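PDB 4RHZ: Cry23AA1, which probably acts as a pore-forming insecticidal toxin with an aerolysin-family fold, pairing with Cry37Aa1 in a binary complex and binding a zinc ion. Local coordinates for residues T74-H79 against T131-D136; I153-T158 against Q223-I228. All blocks are in the same frame, centred on the assembly; numbering follows the deposited sequence.

Overall arrangement
Both contacts join antiparallel strands of the same large sheet, contact 1 linking strands 67-90 and 126-142 and contact 2 linking strands 146-179 and 211-235; because 67-90 also pairs with 211-235, the two lie close, their centres about 10 Å apart. Contact 1 is only partly buried: a threonine- and serine-covered face is exposed, while the other carries tryptophans, a glutamate and two zinc-site histidines. Contact 2 is buried, has an irregular backbone, and combines isoleucines with long polar side chains, of which Gln155 packs on the Cry37Aa1 chain. A probable hydrogen bond between Asp136 OD1 and Ser227 OG and the Trp134 ring packed on the Arg226-Ser227 backbone connect them.

Contact 1 of 2, residues T74-H79 against T131-D136; sequences TWTETH and THTWSD. With ZN (zinc ion), chain C.
Segments 74-79 and 131-136 pair as antiparallel strands, their directions 158° apart, through two regular hydrogen-bonded pairs, Trp75 with Trp134 and Glu77 with His132. Each pair is closed by two backbone bonds; the straightest runs from Trp75 N to Trp134 O, where the donor lies above the carbonyl plane. In between, CA-H groups of Thr76 and Thr133 also approach carbonyl oxygens of the opposing strand.

Packing is tightest on the face carrying Glu77 and Trp134. Glu77 starts with CG in the crowded position between backbone N and carbonyl carbon (chi1 71°) and then extends away from the backbone. Its CG meets the indole of Trp134 at the ring edge, 3.4 Å from Trp134 NE1, and the carboxylate plane stands steeply, at 71°, to the ring. Directly across the pair, Glu77 CG also lies 3.8 Å from His132 CB, the two side chains running alongside. Trp75 is looser: its CE3 edge reaches Trp134 CD1 at 4.2 Å, so the indoles cross obliquely without stacking.

At the end of this face His79 NE2 binds zinc at 2.1 Å. His132 belongs to the same site, its NE2 lying 2.8 Å from ZN in one of two modelled conformers, and the imidazoles meet rim to rim. Glu130 completes the protein ligands.

The reverse face is exposed and made of short hydroxyl side chains lying side by side, with a hydrogen bond of 2.8 Å between Thr74 OG1 and Ser135 OG.

The buried face turns toward strand 211-235, where Glu77 and His79 touch Gln223 and Glu77 OE1 takes a weak hydrogen bond from Gly224 N, while both tryptophans pack on Tyr152 of strand 146-179.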
loop_
_atom_site.group_PDB
_atom_site.type_symbol
_atom_site.label_atom_id
_atom_site.label_comp_id
_atom_site.label_asym_id
_atom_site.label_seq_id
_atom_site.Cartn_x
_atom_site.Cartn_y
_atom_site.Cartn_z
ATOM N N THR A 74 16.303 14.017 -9.354
ATOM C CA THR A 74 16.058 14.162 -7.966
ATOM C C THR A 74 14.558 14.260 -7.676
ATOM O O THR A 74 13.809 14.887 -8.415
ATOM C CB THR A 74 16.862 15.342 -7.441
ATOM O OG1 THR A 74 17.123 15.112 -6.063
ATOM C CG2 THR A 74 16.131 16.670 -7.636
ATOM N N TRP A 75 14.123 13.644 -6.585
ATOM C CA TRP A 75 12.745 13.816 -6.185
ATOM C C TRP A 75 12.529 13.752 -4.663
ATOM O O TRP A 75 13.107 12.912 -3.969
ATOM C CB TRP A 75 11.862 12.797 -6.897
ATOM C CG TRP A 75 10.439 13.186 -6.894
ATOM C CD1 TRP A 75 9.858 14.231 -7.571
ATOM C CD2 TRP A 75 9.392 12.546 -6.153
ATOM N NE1 TRP A 75 8.493 14.273 -7.294
ATOM C CE2 TRP A 75 8.192 13.247 -6.426
ATOM C CE3 TRP A 75 9.351 11.434 -5.295
ATOM C CZ2 TRP A 75 6.957 12.867 -5.868
ATOM C CZ3 TRP A 75 8.119 11.053 -4.732
ATOM C CH2 TRP A 75 6.941 11.764 -5.021
ATOM N N THR A 76 11.724 14.665 -4.149
ATOM C CA THR A 76 11.450 14.690 -2.710
ATOM C C THR A 76 10.000 14.271 -2.463
ATOM O O THR A 76 9.082 14.923 -2.923
ATOM C CB THR A 76 11.800 16.035 -2.040
ATOM O OG1 THR A 76 11.286 17.093 -2.846
ATOM C CG2 THR A 76 13.269 16.212 -1.926
ATOM N N GLU A 77 9.841 13.114 -1.847
ATOM C CA GLU A 77 8.523 12.552 -1.535
ATOM C C GLU A 77 8.228 12.847 -0.065
ATOM O O GLU A 77 9.120 12.826 0.803
ATOM C CB GLU A 77 8.487 11.038 -1.721
ATOM C CG GLU A 77 9.305 10.217 -0.645
ATOM C CD GLU A 77 8.821 8.749 -0.527
ATOM O OE1 GLU A 77 8.292 8.251 -1.568
ATOM O OE2 GLU A 77 8.943 8.127 0.565
ATOM N N THR A 78 6.987 13.177 0.201
ATOM C CA THR A 78 6.597 13.413 1.576
ATOM C C THR A 78 5.744 12.248 1.870
ATOM O O THR A 78 4.814 11.963 1.125
ATOM C CB THR A 78 5.867 14.755 1.804
ATOM O OG1 THR A 78 6.829 15.828 1.720
ATOM C CG2 THR A 78 5.241 14.794 3.239
ATOM N N HIS A 79 6.096 11.528 2.923
ATOM C CA HIS A 79 5.275 10.406 3.240
ATOM C C HIS A 79 4.970 10.029 4.754
ATOM O O HIS A 79 5.761 10.336 5.683
ATOM C CB HIS A 79 5.872 9.277 2.536
ATOM C CG HIS A 79 6.780 8.509 3.413
ATOM N ND1 HIS A 79 6.305 7.590 4.321
ATOM C CD2 HIS A 79 8.122 8.494 3.512
ATOM C CE1 HIS A 79 7.324 7.042 4.963
ATOM N NE2 HIS A 79 8.436 7.590 4.500
ATOM N N THR A 131 9.865 13.755 4.944
ATOM C CA THR A 131 10.227 13.834 3.539
ATOM C C THR A 131 11.442 12.987 3.250
ATOM O O THR A 131 12.298 12.743 4.118
ATOM C CB THR A 131 10.557 15.207 3.108
ATOM O OG1 THR A 131 11.653 15.629 3.922
ATOM C CG2 THR A 131 9.328 16.115 3.243
ATOM N N HIS A 132 11.471 12.486 2.022
ATOM C CA HIS A 132 12.621 11.750 1.578
ATOM C C HIS A 132 13.038 12.283 0.204
ATOM O O HIS A 132 12.210 12.694 -0.616
ATOM C CB HIS A 132 12.376 10.237 1.641
ATOM C CG HIS A 132 12.599 9.652 3.007
ATOM N ND1 HIS A 132 13.718 9.933 3.768
ATOM C CD2 HIS A 132 11.838 8.823 3.761
ATOM C CE1 HIS A 132 13.645 9.289 4.919
ATOM N NE2 HIS A 132 12.519 8.602 4.934
ATOM N N THR A 133 14.343 12.376 0.006
ATOM C CA THR A 133 14.874 12.914 -1.243
ATOM C C THR A 133 15.484 11.726 -1.942
ATOM O O THR A 133 16.462 11.153 -1.446
ATOM C CB THR A 133 15.924 14.025 -1.000
ATOM O OG1 THR A 133 15.261 15.141 -0.397
ATOM C CG2 THR A 133 16.553 14.504 -2.354
ATOM N N TRP A 134 14.831 11.305 -3.021
ATOM C CA TRP A 134 15.379 10.293 -3.938
ATOM C C TRP A 134 16.364 11.019 -4.888
ATOM O O TRP A 134 16.102 12.111 -5.325
ATOM C CB TRP A 134 14.243 9.621 -4.739
ATOM C CG TRP A 134 13.271 8.873 -3.862
ATOM C CD1 TRP A 134 12.296 9.423 -3.093
ATOM C CD2 TRP A 134 13.195 7.450 -3.653
ATOM N NE1 TRP A 134 11.625 8.435 -2.399
ATOM C CE2 TRP A 134 12.149 7.217 -2.731
ATOM C CE3 TRP A 134 13.921 6.369 -4.129
ATOM C CZ2 TRP A 134 11.813 5.937 -2.261
ATOM C CZ3 TRP A 134 13.593 5.099 -3.689
ATOM C CH2 TRP A 134 12.540 4.897 -2.743
ATOM N N SER A 135 17.527 10.439 -5.123
ATOM C CA SER A 135 18.440 10.972 -6.129
ATOM C C SER A 135 19.114 9.826 -6.886
ATOM O O SER A 135 19.615 8.885 -6.297
ATOM C CB SER A 135 19.450 11.940 -5.481
ATOM O OG SER A 135 18.763 13.084 -4.964
ATOM N N ASP A 136 19.095 9.874 -8.199
ATOM C CA ASP A 136 19.616 8.744 -8.903
ATOM C C ASP A 136 20.290 9.278 -10.169
ATOM O O ASP A 136 19.891 10.336 -10.712
ATOM C CB ASP A 136 18.436 7.814 -9.286
ATOM C CG ASP A 136 17.865 6.994 -8.089
ATOM O OD1 ASP A 136 16.702 7.280 -7.653
ATOM O OD2 ASP A 136 18.539 6.041 -7.630
HETATM ZN ZN ZN C . 10.204 7.131 5.461
#

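Contact 2 of 2, residues I153-T158 against Q223-I228; sequences IIQNGT and QGLRSI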
loop_
_atom_site.group_PDB
_atom_site.type_symbol
_atom_site.label_atom_id
_atom_site.label_comp_id
_atom_site.label_asym_id
_atom_site.label_seq_id
_atom_site.Cartn_x
_atom_site.Cartn_y
_atom_site.Cartn_z
ATOM N N ILE A 153 11.023 6.924 -12.632
ATOM C CA ILE A 153 9.841 6.212 -12.160
ATOM C C ILE A 153 9.974 6.039 -10.630
ATOM O O ILE A 153 11.031 5.558 -10.160
ATOM C CB ILE A 153 9.752 4.735 -12.695
ATOM C CG1 ILE A 153 9.434 4.571 -14.214
ATOM C CG2 ILE A 153 8.657 3.994 -12.003
ATOM C CD1 ILE A 153 9.046 5.794 -14.913
ATOM N N ILE A 154 8.934 6.408 -9.860
ATOM C CA ILE A 154 8.899 6.100 -8.415
ATOM C C ILE A 154 7.806 5.041 -8.160
ATOM O O ILE A 154 6.649 5.206 -8.590
ATOM C CB ILE A 154 8.789 7.393 -7.570
ATOM C CG1 ILE A 154 9.307 7.194 -6.132
ATOM C CG2 ILE A 154 7.392 7.944 -7.573
ATOM C CD1 ILE A 154 8.645 6.110 -5.389
ATOM N N GLN A 155 8.193 3.944 -7.544
ATOM C CA GLN A 155 7.298 2.884 -7.268
ATOM C C GLN A 155 6.713 3.061 -5.829
ATOM O O GLN A 155 7.415 2.887 -4.848
ATOM C CB GLN A 155 8.005 1.546 -7.425
ATOM C CG GLN A 155 7.122 0.404 -7.233
ATOM C CD GLN A 155 7.762 -0.888 -7.593
ATOM O OE1 GLN A 155 8.042 -1.725 -6.725
ATOM N NE2 GLN A 155 8.022 -1.078 -8.904
ATOM N N ASN A 156 5.432 3.393 -5.771
ATOM C CA ASN A 156 4.667 3.622 -4.547
ATOM C C ASN A 156 3.957 2.421 -4.019
ATOM O O ASN A 156 3.377 1.656 -4.797
ATOM C CB ASN A 156 3.628 4.699 -4.783
ATOM C CG ASN A 156 4.026 5.956 -4.134
ATOM O OD1 ASN A 156 4.861 6.744 -4.683
ATOM N ND2 ASN A 156 3.516 6.157 -2.872
ATOM N N GLY A 157 4.014 2.251 -2.701
ATOM C CA GLY A 157 3.186 1.235 -1.995
ATOM C C GLY A 157 2.333 1.869 -0.886
ATOM O O GLY A 157 2.760 2.846 -0.274
ATOM N N THR A 158 1.118 1.359 -0.703
ATOM C CA THR A 158 0.260 1.781 0.408
ATOM C C THR A 158 -0.278 0.570 1.116
ATOM O O THR A 158 -0.528 -0.489 0.505
ATOM C CB THR A 158 -0.976 2.507 -0.017
ATOM O OG1 THR A 158 -1.724 1.634 -0.873
ATOM C CG2 THR A 158 -0.631 3.814 -0.708
ATOM N N GLN A 223 4.399 4.875 1.081
ATOM C CA GLN A 223 5.740 5.441 0.785
ATOM C C GLN A 223 6.232 5.019 -0.573
ATOM O O GLN A 223 5.775 4.010 -1.147
ATOM C CB GLN A 223 6.802 4.980 1.819
ATOM C CG GLN A 223 6.847 3.528 1.880
ATOM C CD GLN A 223 8.002 3.011 2.709
ATOM O OE1 GLN A 223 7.791 2.578 3.869
ATOM N NE2 GLN A 223 9.244 3.012 2.122
ATOM N N GLY A 224 7.259 5.738 -1.018
ATOM C CA GLY A 224 8.036 5.289 -2.162
ATOM C C GLY A 224 8.737 4.032 -1.752
ATOM O O GLY A 224 9.347 3.971 -0.656
ATOM N N LEU A 225 8.688 3.031 -2.607
ATOM C CA LEU A 225 9.435 1.847 -2.303
ATOM C C LEU A 225 10.762 1.748 -3.015
ATOM O O LEU A 225 11.697 1.161 -2.468
ATOM C CB LEU A 225 8.650 0.615 -2.659
ATOM C CG LEU A 225 7.244 0.476 -2.098
ATOM C CD1 LEU A 225 6.590 -0.661 -2.895
ATOM C CD2 LEU A 225 7.309 0.122 -0.556
ATOM N N ARG A 226 10.814 2.251 -4.258
ATOM C CA ARG A 226 12.015 2.223 -5.093
ATOM C C ARG A 226 11.860 3.119 -6.297
ATOM O O ARG A 226 10.709 3.473 -6.683
ATOM C CB ARG A 226 12.405 0.845 -5.525
ATOM C CG ARG A 226 11.264 0.020 -5.939
ATOM C CD ARG A 226 11.674 -0.753 -7.072
ATOM N NE ARG A 226 11.730 -2.153 -6.810
ATOM C CZ ARG A 226 12.674 -2.973 -7.301
ATOM N NH1 ARG A 226 13.684 -2.511 -8.059
ATOM N NH2 ARG A 226 12.608 -4.272 -7.012
ATOM N N SER A 227 13.019 3.553 -6.813
ATOM C CA SER A 227 13.127 4.419 -7.978
ATOM C C SER A 227 13.688 3.538 -9.110
ATOM O O SER A 227 14.417 2.554 -8.870
ATOM C CB SER A 227 14.018 5.638 -7.691
ATOM O OG SER A 227 15.371 5.196 -7.423
ATOM N N ILE A 228 13.257 3.832 -10.327
ATOM C CA ILE A 228 13.714 3.142 -11.507
ATOM C C ILE A 228 13.992 4.249 -12.583
ATOM O O ILE A 228 13.283 5.291 -12.635
ATOM C CB ILE A 228 12.624 2.193 -11.995
ATOM C CG1 ILE A 228 12.491 1.011 -11.057
ATOM C CG2 ILE A 228 12.953 1.624 -13.398
ATOM C CD1 ILE A 228 11.213 0.194 -11.292
HETATM O O HOH W 1 9.374 -4.164 -6.984
#
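Strands 146-179 and 211-235 run antiparallel within the long, twisted sheet of the aerolysin-type fold, and segments 153-158 and 223-228 form a buried part of their seam. At one end Ile153 and Ile228 exchange two backbone bonds, and their CB atoms lie 3.9 Å apart. At the other, Gly157 N points almost straight at Gln223 O, at 2.9 Å. Between these regular pairs sits a classic beta bulge: Leu225, its psi turned to -35°, and Arg226 both face Gln155, so that Gln155 N donates to Arg226 O at 2.7 Å while Gln155 O receives Leu225 N at 2.6 Å. Ile154 CD1 rests directly on the backbone at Gly224 CA, 3.4 Å away. On the opposite face of the sheet, Gln155 extends with CG anti to the backbone N (chi1 -177°), alongside the bent Arg226 chain. A water donates to Gln155 OE1 at 2.8 Å and accepts a weak bond from Arg226 NE, linking the two side chains. Gln155 NE2 is held by Asn51, and the same side chain packs on Val104 of the Cry37Aa1 chain. Gln223, turned at chi1 (56°) and extended beyond it, gives NE2 to Gly224 O, while its OE1 is taken by Asn257.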